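PDB 3VA7: KLLA0E08119p, which probably carboxylates urea in a biotin- and ATP-dependent reaction, this chain holding the biotin carboxylase, carboxyltransferase and biotin carrier parts of the enzyme. Local coordinates for residues A[235-246]-A[295-306]. Residues are numbered along the deposited sequence; the frame is centred on the assembly and turned at random.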
ATOM      1  N   ARG A 235      11.108  40.041 -17.001  1.00 56.25           N
ATOM      2  CA  ARG A 235      11.925  38.983 -16.397  1.00 53.77           C
ATOM      3  C   ARG A 235      12.254  39.250 -14.914  1.00 53.63           C
ATOM      4  O   ARG A 235      12.000  40.344 -14.393  1.00 53.88           O
ATOM      5  CB  ARG A 235      13.166  38.723 -17.242  1.00 52.47           C
ATOM      6  CG  ARG A 235      12.800  38.017 -18.530  1.00 48.00           C
ATOM      7  CD  ARG A 235      13.952  37.953 -19.470  1.00 44.03           C
ATOM      8  NE  ARG A 235      15.106  37.294 -18.865  1.00 42.53           N
ATOM      9  CZ  ARG A 235      16.323  37.255 -19.415  1.00 44.00           C
ATOM     10  NH1 ARG A 235      16.553  37.839 -20.586  1.00 43.88           N
ATOM     11  NH2 ARG A 235      17.328  36.634 -18.798  1.00 44.33           N
ATOM     12  N   HIS A 236      12.770  38.232 -14.225  1.00 52.45           N
ATOM     13  CA  HIS A 236      13.146  38.349 -12.805  1.00 50.93           C
ATOM     14  C   HIS A 236      14.614  37.928 -12.689  1.00 49.40           C
ATOM     15  O   HIS A 236      14.932  36.727 -12.750  1.00 49.76           O
ATOM     16  CB  HIS A 236      12.218  37.467 -11.986  1.00 51.15           C
ATOM     17  CG  HIS A 236      12.514  37.416 -10.523  1.00 53.95           C
ATOM     18  ND1 HIS A 236      11.572  37.763  -9.571  1.00 57.65           N
ATOM     19  CD2 HIS A 236      13.602  36.972  -9.836  1.00 55.23           C
ATOM     20  CE1 HIS A 236      12.081  37.571  -8.362  1.00 57.60           C
ATOM     21  NE2 HIS A 236      13.310  37.090  -8.495  1.00 56.85           N
ATOM     22  N   VAL A 237      15.519  38.906 -12.599  1.00 46.28           N
ATOM     23  CA  VAL A 237      16.927  38.585 -12.520  1.00 43.81           C
ATOM     24  C   VAL A 237      17.348  39.019 -11.147  1.00 43.09           C
ATOM     25  O   VAL A 237      17.079  40.151 -10.750  1.00 44.22           O
ATOM     26  CB  VAL A 237      17.751  39.280 -13.573  1.00 43.39           C
ATOM     27  CG1 VAL A 237      19.183  38.821 -13.484  1.00 42.35           C
ATOM     28  CG2 VAL A 237      17.201  38.985 -14.969  1.00 44.10           C
ATOM     29  N   GLU A 238      17.954  38.123 -10.378  1.00 40.75           N
ATOM     30  CA  GLU A 238      18.326  38.491  -9.042  1.00 39.07           C
ATOM     31  C   GLU A 238      19.816  38.283  -8.877  1.00 38.53           C
ATOM     32  O   GLU A 238      20.442  37.480  -9.607  1.00 38.59           O
ATOM     33  CB  GLU A 238      17.498  37.708  -8.031  1.00 39.36           C
ATOM     34  CG  GLU A 238      17.795  36.188  -8.009  1.00 40.19           C
ATOM     35  CD  GLU A 238      16.752  35.385  -7.256  1.00 41.45           C
ATOM     36  OE1 GLU A 238      15.647  35.906  -6.933  1.00 41.92           O
ATOM     37  OE2 GLU A 238      17.046  34.205  -6.990  1.00 42.54           O
ATOM     38  N   ILE A 239      20.395  39.023  -7.939  1.00 37.23           N
ATOM     39  CA  ILE A 239      21.802  38.900  -7.658  1.00 36.48           C
ATOM     40  C   ILE A 239      21.981  38.298  -6.290  1.00 36.55           C
ATOM     41  O   ILE A 239      21.379  38.732  -5.324  1.00 37.34           O
ATOM     42  CB  ILE A 239      22.535  40.255  -7.756  1.00 36.49           C
ATOM     43  CG1 ILE A 239      22.470  40.825  -9.178  1.00 34.43           C
ATOM     44  CG2 ILE A 239      24.040  40.105  -7.328  1.00 36.93           C
ATOM     45  CD1 ILE A 239      23.611  40.323 -10.062  1.00 34.59           C
ATOM     46  N   GLN A 240      22.798  37.272  -6.207  1.00 36.45           N
ATOM     47  CA  GLN A 240      23.134  36.687  -4.919  1.00 36.33           C
ATOM     48  C   GLN A 240      24.324  37.439  -4.382  1.00 36.62           C
ATOM     49  O   GLN A 240      25.388  37.483  -5.028  1.00 36.75           O
ATOM     50  CB  GLN A 240      23.514  35.218  -5.084  1.00 36.12           C
ATOM     51  CG  GLN A 240      24.132  34.612  -3.865  1.00 35.70           C
ATOM     52  CD  GLN A 240      23.107  34.345  -2.785  1.00 36.41           C
ATOM     53  OE1 GLN A 240      22.169  33.562  -2.973  1.00 36.15           O
ATOM     54  NE2 GLN A 240      23.254  35.023  -1.668  1.00 33.21           N
ATOM     55  N   MET A 241      24.169  38.012  -3.195  1.00 37.01           N
ATOM     56  CA  MET A 241      25.227  38.805  -2.637  1.00 37.71           C
ATOM     57  C   MET A 241      25.629  38.297  -1.262  1.00 37.43           C
ATOM     58  O   MET A 241      24.832  37.691  -0.537  1.00 38.66           O
ATOM     59  CB  MET A 241      24.821  40.289  -2.687  1.00 38.65           C
ATOM     60  CG  MET A 241      25.334  41.190  -1.593  1.00 42.38           C
ATOM     61  SD  MET A 241      23.982  41.633  -0.492  1.00 53.11           S
ATOM     62  CE  MET A 241      24.876  41.299   1.023  1.00 47.81           C
ATOM     63  N   MET A 242      26.883  38.521  -0.916  1.00 36.14           N
ATOM     64  CA  MET A 242      27.383  38.218   0.409  1.00 35.38           C
ATOM     65  C   MET A 242      27.922  39.521   1.063  1.00 34.31           C
ATOM     66  O   MET A 242      28.587  40.344   0.405  1.00 33.78           O
ATOM     67  CB  MET A 242      28.464  37.156   0.256  1.00 35.47           C
ATOM     68  CG  MET A 242      28.538  36.034   1.334  1.00 38.57           C
ATOM     69  SD  MET A 242      27.127  34.962   1.791  1.00 38.90           S
ATOM     70  CE  MET A 242      26.373  34.708   0.203  1.00 36.35           C
ATOM     71  N   GLY A 243      27.582  39.738   2.334  1.00 32.91           N
ATOM     72  CA  GLY A 243      28.081  40.893   3.082  1.00 31.38           C
ATOM     73  C   GLY A 243      28.778  40.461   4.359  1.00 31.55           C
ATOM     74  O   GLY A 243      28.396  39.457   4.970  1.00 30.76           O
ATOM     75  N   ASP A 244      29.796  41.195   4.793  1.00 31.14           N
ATOM     76  CA  ASP A 244      30.541  40.710   5.949  1.00 31.19           C
ATOM     77  C   ASP A 244      30.096  41.367   7.243  1.00 32.10           C
ATOM     78  O   ASP A 244      30.619  41.069   8.345  1.00 33.07           O
ATOM     79  CB  ASP A 244      32.015  40.886   5.734  1.00 30.34           C
ATOM     80  CG  ASP A 244      32.444  42.326   5.852  1.00 31.46           C
ATOM     81  OD1 ASP A 244      31.594  43.221   6.028  1.00 30.07           O
ATOM     82  OD2 ASP A 244      33.646  42.558   5.763  1.00 33.89           O
ATOM     83  N   GLY A 245      29.119  42.250   7.129  1.00 31.79           N
ATOM     84  CA  GLY A 245      28.565  42.876   8.309  1.00 31.88           C
ATOM     85  C   GLY A 245      29.376  44.085   8.738  1.00 32.21           C
ATOM     86  O   GLY A 245      29.141  44.644   9.817  1.00 32.60           O
ATOM     87  N   PHE A 246      30.314  44.513   7.891  1.00 31.80           N
ATOM     88  CA  PHE A 246      31.247  45.558   8.270  1.00 30.78           C
ATOM     89  C   PHE A 246      31.490  46.395   7.101  1.00 30.62           C
ATOM     90  O   PHE A 246      32.542  46.999   7.012  1.00 32.20           O
ATOM     91  CB  PHE A 246      32.587  44.987   8.768  1.00 31.65           C
ATOM     92  CG  PHE A 246      32.471  44.189  10.032  1.00 29.94           C
ATOM     93  CD1 PHE A 246      32.130  44.807  11.226  1.00 30.60           C
ATOM     94  CD2 PHE A 246      32.700  42.819  10.024  1.00 30.05           C
ATOM     95  CE1 PHE A 246      31.971  44.058  12.448  1.00 32.21           C
ATOM     96  CE2 PHE A 246      32.558  42.023  11.239  1.00 31.02           C
ATOM     97  CZ  PHE A 246      32.198  42.646  12.438  1.00 31.65           C
ATOM     98  N   LYS A 295      25.978  47.809   5.577  1.00 34.06           N
ATOM     99  CA  LYS A 295      26.879  46.958   6.359  1.00 33.90           C
ATOM    100  C   LYS A 295      26.160  45.592   6.456  1.00 33.60           C
ATOM    101  O   LYS A 295      26.018  44.979   7.534  1.00 32.69           O
ATOM    102  CB  LYS A 295      27.165  47.545   7.760  1.00 33.73           C
ATOM    103  CG  LYS A 295      28.533  48.172   7.950  1.00 33.25           C
ATOM    104  CD  LYS A 295      28.488  49.663   8.027  1.00 34.96           C
ATOM    105  CE  LYS A 295      29.882  50.311   8.290  1.00 35.12           C
ATOM    106  NZ  LYS A 295      30.260  50.525   9.725  1.00 28.45           N
ATOM    107  N   TYR A 296      25.642  45.153   5.314  1.00 33.26           N
ATOM    108  CA  TYR A 296      24.923  43.888   5.302  1.00 33.43           C
ATOM    109  C   TYR A 296      25.792  42.683   5.770  1.00 32.58           C
ATOM    110  O   TYR A 296      26.978  42.593   5.435  1.00 30.87           O
ATOM    111  CB  TYR A 296      24.310  43.630   3.937  1.00 33.43           C
ATOM    112  CG  TYR A 296      23.261  42.534   3.965  1.00 33.36           C
ATOM    113  CD1 TYR A 296      21.898  42.855   3.984  1.00 30.91           C
ATOM    114  CD2 TYR A 296      23.636  41.163   3.929  1.00 31.60           C
ATOM    115  CE1 TYR A 296      20.934  41.855   3.991  1.00 32.56           C
ATOM    116  CE2 TYR A 296      22.683  40.156   3.919  1.00 31.53           C
ATOM    117  CZ  TYR A 296      21.329  40.507   3.953  1.00 32.49           C
ATOM    118  OH  TYR A 296      20.371  39.522   3.965  1.00 34.83           O
ATOM    119  N   LYS A 297      25.161  41.811   6.567  1.00 31.85           N
ATOM    120  CA  LYS A 297      25.765  40.595   7.087  1.00 31.09           C
ATOM    121  C   LYS A 297      25.114  39.265   6.610  1.00 31.39           C
ATOM    122  O   LYS A 297      23.862  39.048   6.774  1.00 29.32           O
ATOM    123  CB  LYS A 297      25.794  40.627   8.601  1.00 30.38           C
ATOM    124  CG  LYS A 297      26.938  39.854   9.086  1.00 29.15           C
ATOM    125  CD  LYS A 297      27.030  39.840  10.568  1.00 26.50           C
ATOM    126  CE  LYS A 297      28.544  39.812  10.920  1.00 28.83           C
ATOM    127  NZ  LYS A 297      28.805  39.759  12.394  1.00 28.52           N
ATOM    128  N   CYS A 298      26.010  38.384   6.103  1.00 31.53           N
ATOM    129  CA  CYS A 298      25.724  37.059   5.555  1.00 32.74           C
ATOM    130  C   CYS A 298      25.113  37.149   4.170  1.00 33.01           C
ATOM    131  O   CYS A 298      25.609  37.915   3.348  1.00 34.33           O
ATOM    132  CB  CYS A 298      24.866  36.169   6.499  1.00 33.06           C
ATOM    133  SG  CYS A 298      25.615  35.813   8.125  1.00 37.65           S
ATOM    134  N   ALA A 299      24.051  36.394   3.893  1.00 32.85           N
ATOM    135  CA  ALA A 299      23.600  36.249   2.502  1.00 33.64           C
ATOM    136  C   ALA A 299      22.320  37.013   2.244  1.00 34.02           C
ATOM    137  O   ALA A 299      21.358  36.934   3.000  1.00 34.05           O
ATOM    138  CB  ALA A 299      23.419  34.724   2.092  1.00 32.28           C
ATOM    139  N   GLY A 300      22.288  37.726   1.141  1.00 34.05           N
ATOM    140  CA  GLY A 300      21.060  38.351   0.762  1.00 34.95           C
ATOM    141  C   GLY A 300      20.958  38.385  -0.742  1.00 36.09           C
ATOM    142  O   GLY A 300      21.982  38.272  -1.440  1.00 35.87           O
ATOM    143  N   THR A 301      19.728  38.584  -1.225  1.00 36.49           N
ATOM    144  CA  THR A 301      19.469  38.676  -2.647  1.00 37.76           C
ATOM    145  C   THR A 301      18.779  39.956  -3.042  1.00 39.09           C
ATOM    146  O   THR A 301      17.768  40.387  -2.438  1.00 38.79           O
ATOM    147  CB  THR A 301      18.599  37.488  -3.143  1.00 38.54           C
ATOM    148  OG1 THR A 301      19.251  36.244  -2.796  1.00 36.63           O
ATOM    149  CG2 THR A 301      18.341  37.580  -4.674  1.00 35.26           C
ATOM    150  N   VAL A 302      19.324  40.546  -4.096  1.00 39.97           N
ATOM    151  CA  VAL A 302      18.756  41.728  -4.629  1.00 41.10           C
ATOM    152  C   VAL A 302      18.033  41.315  -5.878  1.00 42.34           C
ATOM    153  O   VAL A 302      18.666  40.935  -6.852  1.00 42.13           O
ATOM    154  CB  VAL A 302      19.837  42.758  -4.963  1.00 41.49           C
ATOM    155  CG1 VAL A 302      19.171  44.076  -5.330  1.00 40.82           C
ATOM    156  CG2 VAL A 302      20.808  42.954  -3.769  1.00 40.13           C
ATOM    157  N   GLU A 303      16.711  41.376  -5.836  1.00 43.91           N
ATOM    158  CA  GLU A 303      15.906  41.089  -7.008  1.00 46.70           C
ATOM    159  C   GLU A 303      15.669  42.345  -7.865  1.00 48.40           C
ATOM    160  O   GLU A 303      15.395  43.448  -7.356  1.00 48.73           O
ATOM    161  CB  GLU A 303      14.544  40.477  -6.621  1.00 47.14           C
ATOM    162  CG  GLU A 303      14.567  39.483  -5.471  1.00 46.12           C
ATOM    163  CD  GLU A 303      13.349  38.577  -5.438  1.00 46.97           C
ATOM    164  OE1 GLU A 303      12.212  39.078  -5.621  1.00 50.63           O
ATOM    165  OE2 GLU A 303      13.522  37.348  -5.232  1.00 47.46           O
ATOM    166  N   PHE A 304      15.755  42.146  -9.171  1.00 50.10           N
ATOM    167  CA  PHE A 304      15.427  43.160 -10.152  1.00 51.87           C
ATOM    168  C   PHE A 304      14.384  42.646 -11.173  1.00 53.89           C
ATOM    169  O   PHE A 304      14.304  41.451 -11.451  1.00 53.77           O
ATOM    170  CB  PHE A 304      16.670  43.511 -10.940  1.00 51.40           C
ATOM    171  CG  PHE A 304      17.820  43.948 -10.112  1.00 51.26           C
ATOM    172  CD1 PHE A 304      17.838  45.232  -9.526  1.00 51.68           C
ATOM    173  CD2 PHE A 304      18.926  43.117  -9.966  1.00 49.98           C
ATOM    174  CE1 PHE A 304      18.935  45.669  -8.787  1.00 49.35           C
ATOM    175  CE2 PHE A 304      20.037  43.532  -9.216  1.00 49.50           C
ATOM    176  CZ  PHE A 304      20.045  44.810  -8.628  1.00 50.33           C
ATOM    177  N   ILE A 305      13.597  43.574 -11.713  1.00 56.74           N
ATOM    178  CA  ILE A 305      12.810  43.394 -12.927  1.00 58.79           C
ATOM    179  C   ILE A 305      13.728  43.724 -14.094  1.00 60.45           C
ATOM    180  O   ILE A 305      14.567  44.638 -13.981  1.00 60.62           O
ATOM    181  CB  ILE A 305      11.650  44.372 -12.911  1.00 58.85           C
ATOM    182  CG1 ILE A 305      10.985  44.318 -11.518  1.00 59.80           C
ATOM    183  CG2 ILE A 305      10.679  44.072 -14.055  1.00 59.77           C
ATOM    184  CD1 ILE A 305       9.642  45.055 -11.346  1.00 59.26           C
ATOM    185  N   TYR A 306      13.603  42.982 -15.194  1.00 62.05           N
ATOM    186  CA  TYR A 306      14.460  43.200 -16.372  1.00 64.27           C
ATOM    187  C   TYR A 306      13.674  43.247 -17.698  1.00 66.48           C
ATOM    188  O   TYR A 306      12.978  42.279 -18.059  1.00 66.94           O
ATOM    189  CB  TYR A 306      15.556  42.131 -16.452  1.00 63.81           C
ATOM    190  CG  TYR A 306      16.533  42.241 -17.617  1.00 62.89           C
ATOM    191  CD1 TYR A 306      17.245  43.416 -17.844  1.00 63.77           C
ATOM    192  CD2 TYR A 306      16.792  41.149 -18.456  1.00 61.78           C
ATOM    193  CE1 TYR A 306      18.174  43.529 -18.901  1.00 64.42           C
ATOM    194  CE2 TYR A 306      17.723  41.243 -19.525  1.00 62.12           C
ATOM    195  CZ  TYR A 306      18.408  42.448 -19.740  1.00 63.61           C
ATOM    196  OH  TYR A 306      19.338  42.602 -20.761  1.00 62.17           O
TER
HETATM  197  O   HOH W   1      20.312  35.007  -0.399  1.00 39.60           O
HETATM  198  O   HOH W   2      28.681  44.594   4.972  1.00 23.17           O
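Strands 235-244 and 299-306 run antiparallel, their axes 158° apart, and paired backbone bonds from Arg235 with Tyr306 continue to Gly243 with Cys298, where the second chain turns a corner; beyond it Gly245 N still donates to Tyr296 O. On the face carrying His236, Glu238 and Glu303, His236 NE2 donates to Glu238 OE1 at 3.1 Å, close to the ring plane but from above the carboxylate plane. Glu303 comes alongside, its OE2 3.1 Å from Glu238 OE1; Arg255 of strand 249-261, salt-bridged to Glu238 OE2, probably balances some of the negative charge. A water bridges Gln240 NE2 and Thr301 OG1, whose further partners are Arg255 (to Gln240 OE1) and Gln323 (to Thr301 OG1); Gln240 NE2 also donates to Met241 O, on the face opposite Gly300 N. On the other face of the sheet, Ile239 CG1 meets the Phe304 ring edge at 3.6 Å, while Val237 CG2 packs on Tyr306 CB. With CG anti to the backbone N (chi1 -179°), the Tyr306 ring lies beside Arg235, its edge over the guanidinium, which Pro273 O and Asp256 hold, planes 79° apart. Helix 277-293 packs on Val237, Ile239, Val302 and Phe304 through Met283 and Ser287. Such an antiparallel pair, flanked by strands 249-261 and 312-319, belongs to the ATP-grasp fold of the biotin carboxylase domain.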